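Local coordinates for superoxide dismutase [Cu-Zn] (Bacteroidetes bacterium GWA2_30_7, PDB 7B4O), which probably catalyses the dismutation of superoxide to oxygen and hydrogen peroxide in its copper-zinc form, and here carries zinc at both metal positions of its active centre, at residues Gly67-Phe70 and Ser76-Ala79. Numbering follows the deposited sequence.
Sequences GGHF and SHGA. With ZN (zinc ion), chain F.
Two irregular pieces of one long loop, between strands 46-53 and 89-95, approach most closely at His69 and His77, whose CA atoms are 8.4 Å apart, and a buried zinc ion lies between the side chains. Each histidine offers ND1 to the metal: His69 ND1 lies 2.1 Å from the zinc, and His77 ND1 is at the same 2.1 Å. The two bonds meet at about 105°, close to the tetrahedral value, which leaves His69 ND1 and His77 ND1 3.3 Å apart as neighbouring corners of the coordination shell rather than as a hydrogen-bonded pair. The rings do not stack. Their planes are inclined at 54°, His77 ND1 comes in at the edge of the His69 ring near its plane, and the two CE1 atoms approach to 3.4 Å. The rotamers differ: in His69 the ring is anti to the carbonyl carbon, whereas His77 extends its ring anti to the backbone N (chi1 -179°), which carries the ring end toward 67-70, where ND1 meets the zinc.

His86 ND1 and Asp89 OD1 complete the tetrahedral site. The other oxygen of that carboxylate, OD2, is hydrogen-bonded to Gly78 N, so the residue after His77 steadies the aspartate ligand, while Asp130 OD1 bonds to His77 NE2 and restrains rotation of the ring. Gly67 O accepts a second-shell hydrogen bond from His53 ND1, tying this loop to a ligand of the neighbouring metal. His69 is the residue that bridges the two metals in Cu,Zn superoxide dismutases; here its side chain is about 3 Å (nearest atom) from the second zinc, longer than a normal metal bond. The arrangement is the family's His3Asp zinc site, its histidines drawn from the zinc loop and Asp89 from the start of strand 89-95, beside the Greek-key beta-barrel.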
loop_
_atom_site.group_PDB
_atom_site.type_symbol
_atom_site.label_atom_id
_atom_site.label_comp_id
_atom_site.label_asym_id
_atom_site.label_seq_id
_atom_site.Cartn_x
_atom_site.Cartn_y
_atom_site.Cartn_z
ATOM N N GLY A 67 -11.443 4.571 -5.561
ATOM C CA GLY A 67 -12.692 4.023 -6.119
ATOM C C GLY A 67 -13.732 3.774 -5.041
ATOM O O GLY A 67 -13.678 4.413 -3.985
ATOM N N GLY A 68 -14.696 2.902 -5.329
ATOM C CA GLY A 68 -15.823 2.615 -4.433
ATOM C C GLY A 68 -15.485 1.540 -3.425
ATOM O O GLY A 68 -14.296 1.182 -3.297
ATOM N N HIS A 69 -16.483 1.048 -2.705
ATOM C CA HIS A 69 -16.280 0.020 -1.659
ATOM C C HIS A 69 -15.788 -1.274 -2.305
ATOM O O HIS A 69 -16.250 -1.622 -3.410
ATOM C CB HIS A 69 -17.534 -0.172 -0.808
ATOM C CG HIS A 69 -17.787 1.014 0.042
ATOM N ND1 HIS A 69 -18.720 1.030 1.054
ATOM C CD2 HIS A 69 -17.142 2.215 0.077
ATOM C CE1 HIS A 69 -18.661 2.199 1.666
ATOM N NE2 HIS A 69 -17.708 2.951 1.077
ATOM N N PHE A 70 -14.875 -1.961 -1.635
ATOM C CA PHE A 70 -14.440 -3.296 -2.090
ATOM C C PHE A 70 -15.644 -4.241 -1.945
ATOM O O PHE A 70 -16.122 -4.505 -0.814
ATOM C CB PHE A 70 -13.218 -3.759 -1.316
ATOM C CG PHE A 70 -12.710 -5.108 -1.738
ATOM C CD1 PHE A 70 -12.498 -5.384 -3.079
ATOM C CD2 PHE A 70 -12.435 -6.089 -0.805
ATOM C CE1 PHE A 70 -12.002 -6.617 -3.478
ATOM C CE2 PHE A 70 -11.961 -7.333 -1.209
ATOM C CZ PHE A 70 -11.747 -7.587 -2.540
ATOM N N SER A 76 -25.034 -5.330 -1.160
ATOM C CA SER A 76 -25.453 -3.992 -0.679
ATOM C C SER A 76 -24.514 -3.536 0.431
ATOM O O SER A 76 -23.876 -4.371 1.053
ATOM C CB SER A 76 -26.876 -4.014 -0.207
ATOM O OG SER A 76 -27.734 -4.343 -1.274
ATOM N N HIS A 77 -24.475 -2.231 0.678
ATOM C CA HIS A 77 -23.705 -1.625 1.789
ATOM C C HIS A 77 -24.388 -1.966 3.113
ATOM O O HIS A 77 -25.630 -1.870 3.191
ATOM C CB HIS A 77 -23.610 -0.121 1.610
ATOM C CG HIS A 77 -22.824 0.530 2.694
ATOM N ND1 HIS A 77 -21.443 0.419 2.799
ATOM C CD2 HIS A 77 -23.232 1.224 3.780
ATOM C CE1 HIS A 77 -21.050 1.064 3.879
ATOM N NE2 HIS A 77 -22.116 1.566 4.494
ATOM N N GLY A 78 -23.615 -2.285 4.144
ATOM C CA GLY A 78 -24.167 -2.495 5.491
ATOM C C GLY A 78 -23.125 -2.363 6.572
ATOM O O GLY A 78 -22.051 -1.779 6.310
ATOM N N ALA A 79 -23.451 -2.887 7.748
ATOM C CA ALA A 79 -22.591 -2.904 8.948
ATOM C C ALA A 79 -21.730 -4.157 8.928
ATOM O O ALA A 79 -22.098 -5.159 8.318
ATOM C CB ALA A 79 -23.446 -2.839 10.184
HETATM ZN ZN ZN F . -19.979 -0.496 1.668
#